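PDB 1T5O: putative methylthioribose-1-phosphate isomerase from Archaeoglobus fulgidus, which probably interconverts methylthioribose-1-phosphate and methylthioribulose-1-phosphate, an isomerisation belonging to the methionine biosynthesis pathway. Local coordinates for residues N31-A43 against A80-L94. Residues are numbered along the deposited sequence; the frame is centred on the assembly and turned at random.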
loop_
_atom_site.group_PDB
_atom_site.type_symbol
_atom_site.label_atom_id
_atom_site.label_comp_id
_atom_site.label_asym_id
_atom_site.label_seq_id
_atom_site.Cartn_x
_atom_site.Cartn_y
_atom_site.Cartn_z
ATOM N N ASN A 31 30.927 -18.508 9.789
ATOM C CA ASN A 31 30.449 -19.880 9.944
ATOM C C ASN A 31 29.082 -20.138 9.311
ATOM O O ASN A 31 28.339 -19.210 8.983
ATOM C CB ASN A 31 30.427 -20.305 11.428
ATOM C CG ASN A 31 29.335 -19.615 12.240
ATOM O OD1 ASN A 31 28.151 -19.681 11.903
ATOM N ND2 ASN A 31 29.735 -18.971 13.336
ATOM N N VAL A 32 28.772 -21.420 9.155
ATOM C CA VAL A 32 27.521 -21.888 8.564
ATOM C C VAL A 32 26.283 -21.241 9.160
ATOM O O VAL A 32 25.426 -20.733 8.440
ATOM C CB VAL A 32 27.315 -23.411 8.767
ATOM C CG1 VAL A 32 26.566 -23.986 7.573
ATOM C CG2 VAL A 32 28.643 -24.114 9.013
ATOM N N GLU A 33 26.184 -21.306 10.484
ATOM C CA GLU A 33 25.041 -20.767 11.200
ATOM C C GLU A 33 24.800 -19.284 10.947
ATOM O O GLU A 33 23.651 -18.862 10.802
ATOM C CB GLU A 33 25.194 -21.033 12.703
ATOM C CG GLU A 33 25.312 -22.518 13.053
ATOM C CD GLU A 33 25.583 -22.763 14.534
ATOM O OE1 GLU A 33 26.577 -22.208 15.065
ATOM O OE2 GLU A 33 24.803 -23.517 15.166
ATOM N N GLU A 34 25.870 -18.500 10.881
ATOM C CA GLU A 34 25.729 -17.068 10.647
ATOM C C GLU A 34 25.088 -16.771 9.296
ATOM O O GLU A 34 24.182 -15.941 9.189
ATOM C CB GLU A 34 27.087 -16.384 10.736
ATOM C CG GLU A 34 27.744 -16.567 12.087
ATOM C CD GLU A 34 28.916 -15.636 12.282
ATOM O OE1 GLU A 34 29.762 -15.548 11.372
ATOM O OE2 GLU A 34 28.992 -14.998 13.351
ATOM N N LEU A 35 25.565 -17.453 8.266
ATOM C CA LEU A 35 25.030 -17.269 6.934
ATOM C C LEU A 35 23.568 -17.675 6.967
ATOM O O LEU A 35 22.696 -16.957 6.475
ATOM C CB LEU A 35 25.797 -18.146 5.942
ATOM C CG LEU A 35 25.395 -18.085 4.466
ATOM C CD1 LEU A 35 25.518 -16.656 3.919
ATOM C CD2 LEU A 35 26.282 -19.047 3.681
ATOM N N ALA A 36 23.300 -18.834 7.561
ATOM C CA ALA A 36 21.933 -19.321 7.644
ATOM C C ALA A 36 21.014 -18.293 8.303
ATOM O O ALA A 36 19.899 -18.065 7.832
ATOM C CB ALA A 36 21.882 -20.647 8.405
ATOM N N ASP A 37 21.457 -17.650 9.375
ATOM C CA ASP A 37 20.551 -16.694 9.985
ATOM C C ASP A 37 20.453 -15.444 9.142
ATOM O O ASP A 37 19.414 -14.781 9.135
ATOM C CB ASP A 37 20.972 -16.342 11.412
ATOM C CG ASP A 37 19.773 -15.988 12.292
ATOM O OD1 ASP A 37 18.786 -16.772 12.300
ATOM O OD2 ASP A 37 19.808 -14.935 12.974
ATOM N N ALA A 38 21.526 -15.124 8.422
ATOM C CA ALA A 38 21.518 -13.945 7.566
ATOM C C ALA A 38 20.444 -14.181 6.508
ATOM O O ALA A 38 19.681 -13.281 6.162
ATOM C CB ALA A 38 22.870 -13.759 6.920
ATOM N N ILE A 39 20.391 -15.414 6.017
ATOM C CA ILE A 39 19.409 -15.808 5.024
ATOM C C ILE A 39 18.001 -15.692 5.616
ATOM O O ILE A 39 17.087 -15.169 4.973
ATOM C CB ILE A 39 19.665 -17.266 4.570
ATOM C CG1 ILE A 39 20.863 -17.304 3.617
ATOM C CG2 ILE A 39 18.427 -17.845 3.904
ATOM C CD1 ILE A 39 21.289 -18.724 3.250
ATOM N N LYS A 40 17.838 -16.183 6.844
ATOM C CA LYS A 40 16.547 -16.140 7.531
ATOM C C LYS A 40 16.066 -14.723 7.789
ATOM O O LYS A 40 14.885 -14.440 7.614
ATOM C CB LYS A 40 16.614 -16.870 8.875
ATOM C CG LYS A 40 16.871 -18.365 8.802
ATOM C CD LYS A 40 16.926 -18.935 10.221
ATOM C CE LYS A 40 17.350 -20.394 10.259
ATOM N NZ LYS A 40 17.519 -20.870 11.668
ATOM N N LYS A 41 16.968 -13.841 8.217
ATOM C CA LYS A 41 16.609 -12.446 8.514
ATOM C C LYS A 41 16.441 -11.617 7.254
ATOM O O LYS A 41 16.148 -10.421 7.332
ATOM C CB LYS A 41 17.696 -11.725 9.318
ATOM C CG LYS A 41 18.263 -12.402 10.525
ATOM C CD LYS A 41 19.144 -11.388 11.284
ATOM C CE LYS A 41 20.206 -10.726 10.379
ATOM N NZ LYS A 41 20.957 -9.585 11.017
ATOM N N LEU A 42 16.664 -12.233 6.100
ATOM C CA LEU A 42 16.587 -11.522 4.826
ATOM C C LEU A 42 17.721 -10.497 4.720
ATOM O O LEU A 42 17.575 -9.460 4.070
ATOM C CB LEU A 42 15.230 -10.820 4.656
ATOM C CG LEU A 42 13.967 -11.691 4.760
ATOM C CD1 LEU A 42 12.736 -10.823 4.461
ATOM C CD2 LEU A 42 14.038 -12.873 3.775
ATOM N N ALA A 43 18.850 -10.760 5.379
ATOM C CA ALA A 43 19.987 -9.849 5.261
ATOM C C ALA A 43 20.519 -10.045 3.832
ATOM O O ALA A 43 21.107 -9.138 3.247
ATOM C CB ALA A 43 21.059 -10.178 6.290
ATOM N N ALA A 80 27.087 -29.752 5.909
ATOM C CA ALA A 80 26.861 -28.314 5.804
ATOM C C ALA A 80 25.880 -28.013 4.664
ATOM O O ALA A 80 24.996 -27.166 4.810
ATOM C CB ALA A 80 28.187 -27.590 5.573
ATOM N N ALA A 81 26.041 -28.714 3.541
ATOM C CA ALA A 81 25.170 -28.545 2.383
ATOM C C ALA A 81 23.736 -28.848 2.802
ATOM O O ALA A 81 22.810 -28.122 2.447
ATOM C CB ALA A 81 25.597 -29.491 1.276
ATOM N N ASP A 82 23.569 -29.938 3.550
ATOM C CA ASP A 82 22.268 -30.382 4.062
ATOM C C ASP A 82 21.683 -29.343 5.013
ATOM O O ASP A 82 20.499 -28.999 4.941
ATOM C CB ASP A 82 22.419 -31.707 4.826
ATOM C CG ASP A 82 22.464 -32.917 3.906
ATOM O OD1 ASP A 82 22.607 -32.738 2.675
ATOM O OD2 ASP A 82 22.365 -34.056 4.421
ATOM N N PHE A 83 22.526 -28.852 5.914
ATOM C CA PHE A 83 22.091 -27.858 6.873
ATOM C C PHE A 83 21.671 -26.547 6.215
ATOM O O PHE A 83 20.622 -25.991 6.553
ATOM C CB PHE A 83 23.201 -27.596 7.891
ATOM C CG PHE A 83 23.026 -26.320 8.656
ATOM C CD1 PHE A 83 23.555 -25.126 8.173
ATOM C CD2 PHE A 83 22.315 -26.303 9.849
ATOM C CE1 PHE A 83 23.383 -23.942 8.865
ATOM C CE2 PHE A 83 22.139 -25.116 10.548
ATOM C CZ PHE A 83 22.674 -23.935 10.055
ATOM N N LEU A 84 22.483 -26.045 5.285
ATOM C CA LEU A 84 22.156 -24.780 4.634
ATOM C C LEU A 84 20.923 -24.848 3.754
ATOM O O LEU A 84 20.110 -23.927 3.762
ATOM C CB LEU A 84 23.339 -24.253 3.812
ATOM C CG LEU A 84 24.300 -23.328 4.567
ATOM C CD1 LEU A 84 25.470 -22.943 3.673
ATOM C CD2 LEU A 84 23.554 -22.088 5.028
ATOM N N ALA A 85 20.772 -25.931 2.998
ATOM C CA ALA A 85 19.613 -26.065 2.128
ATOM C C ALA A 85 18.324 -26.149 2.954
ATOM O O ALA A 85 17.265 -25.686 2.518
ATOM C CB ALA A 85 19.765 -27.292 1.231
ATOM N N SER A 86 18.428 -26.720 4.152
ATOM C CA SER A 86 17.278 -26.854 5.035
ATOM C C SER A 86 16.766 -25.493 5.531
ATOM O O SER A 86 15.650 -25.397 6.044
ATOM C CB SER A 86 17.612 -27.765 6.226
ATOM O OG SER A 86 18.469 -27.138 7.169
ATOM N N THR A 87 17.564 -24.439 5.374
ATOM C CA THR A 87 17.113 -23.125 5.818
ATOM C C THR A 87 15.790 -22.861 5.108
ATOM O O THR A 87 14.918 -22.150 5.610
ATOM C CB THR A 87 18.120 -22.026 5.454
ATOM O OG1 THR A 87 18.220 -21.929 4.029
ATOM C CG2 THR A 87 19.498 -22.350 6.042
ATOM N N ARG A 88 15.660 -23.446 3.925
ATOM C CA ARG A 88 14.446 -23.355 3.124
ATOM C C ARG A 88 14.619 -24.319 1.952
ATOM O O ARG A 88 15.223 -23.984 0.928
ATOM C CB ARG A 88 14.193 -21.918 2.654
ATOM C CG ARG A 88 15.203 -21.321 1.712
ATOM C CD ARG A 88 14.787 -19.897 1.356
ATOM N NE ARG A 88 14.840 -19.002 2.511
ATOM C CZ ARG A 88 14.423 -17.739 2.500
ATOM N NH1 ARG A 88 13.910 -17.211 1.396
ATOM N NH2 ARG A 88 14.539 -16.992 3.591
ATOM N N PRO A 89 14.092 -25.547 2.107
ATOM C CA PRO A 89 14.126 -26.665 1.153
ATOM C C PRO A 89 13.592 -26.321 -0.224
ATOM O O PRO A 89 13.986 -26.923 -1.220
ATOM C CB PRO A 89 13.270 -27.738 1.838
ATOM C CG PRO A 89 13.357 -27.384 3.298
ATOM C CD PRO A 89 13.238 -25.888 3.258
ATOM N N THR A 90 12.695 -25.346 -0.251
ATOM C CA THR A 90 12.035 -24.880 -1.460
ATOM C C THR A 90 12.814 -23.845 -2.280
ATOM O O THR A 90 12.398 -23.498 -3.389
ATOM C CB THR A 90 10.666 -24.267 -1.096
ATOM O OG1 THR A 90 10.857 -23.230 -0.118
ATOM C CG2 THR A 90 9.750 -25.329 -0.513
ATOM N N ALA A 91 13.917 -23.330 -1.741
ATOM C CA ALA A 91 14.707 -22.339 -2.469
ATOM C C ALA A 91 15.536 -23.025 -3.544
ATOM O O ALA A 91 16.599 -23.586 -3.259
ATOM C CB ALA A 91 15.615 -21.579 -1.505
ATOM N N VAL A 92 15.051 -22.962 -4.779
ATOM C CA VAL A 92 15.704 -23.585 -5.927
ATOM C C VAL A 92 17.114 -23.052 -6.165
ATOM O O VAL A 92 18.048 -23.817 -6.455
ATOM C CB VAL A 92 14.872 -23.376 -7.229
ATOM C CG1 VAL A 92 15.588 -24.015 -8.427
ATOM C CG2 VAL A 92 13.476 -23.982 -7.065
ATOM N N ASN A 93 17.261 -21.735 -6.058
ATOM C CA ASN A 93 18.556 -21.088 -6.266
ATOM C C ASN A 93 19.550 -21.386 -5.167
ATOM O O ASN A 93 20.735 -21.601 -5.418
ATOM C CB ASN A 93 18.334 -19.593 -6.419
ATOM C CG ASN A 93 17.539 -19.283 -7.656
ATOM O OD1 ASN A 93 18.062 -19.356 -8.760
ATOM N ND2 ASN A 93 16.252 -18.978 -7.483
ATOM N N LEU A 94 19.064 -21.389 -3.941
ATOM C CA LEU A 94 19.910 -21.711 -2.812
ATOM C C LEU A 94 20.367 -23.160 -3.012
ATOM O O LEU A 94 21.527 -23.501 -2.751
ATOM C CB LEU A 94 19.103 -21.581 -1.526
ATOM C CG LEU A 94 19.667 -22.212 -0.263
ATOM C CD1 LEU A 94 21.109 -21.770 -0.040
ATOM C CD2 LEU A 94 18.782 -21.795 0.901
#
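The phenyl ring of Phe-83 meets helix 32-40 along one flank, CD1 through CZ, with three groups approaching obliquely: the CG1 methyl of Val-32, the CA of Glu-33 and the CB of Ala-36. Val-32 CG1 presses on the CD1-CE1 bond, 3.3 Å from Phe-83 CD1, a tight and probably strained contact made with Val-32 turned off a staggered position (chi1 -147°), while Ala-36 CB comes to 3.6 Å from Phe-83 CE1. A chi1 of 163° swings the ring of Phe-83 away from its own backbone N and out to the first turn of the opposing helix. The second flat group, the guanidinium of Arg-88, has the CD2 methyl of Leu-42 at its edge, 4.2 Å from NH2. Ile-39 O approaches the same nitrogen obliquely, 3.4 Å from Arg-88 NH2, but the angle is too poor for a hydrogen bond; NE, buried here beside Ile-39 CG2, has no polar partner.

This is helix-on-helix packing in the helical N-terminal part of an MtnA-type isomerase: the axes of helix 32-40 and of the 80-85 end of helix 70-85 come within 10.2 Å and cross at -20°, nearly parallel. Ala-36 keeps the middle close; its CB touches Leu-84 CD2 and Thr-87 CG2. On the other branch, Leu-84 CD1 meets Leu-35 CD2 at 4.0 Å, the two side chains crossing at about a right angle. Cutting Phe-83 back to an alanine is likely to open a gap beside Ala-36 and take the ring away from the Val-32 methyl, which would still have Leu-84 beside it.

Leu-50 of helix 47-61 also packs on Ile-39, and Ile-98 of helix 92-105 on Leu-84. Beyond the helix end, where Leu-42 closes a Schellman motif, the contact reaches the predicted substrate site: Arg-88 is thought to bind substrate, and Leu-42 lies near Arg-45 and Gln-193, predicted to do likewise.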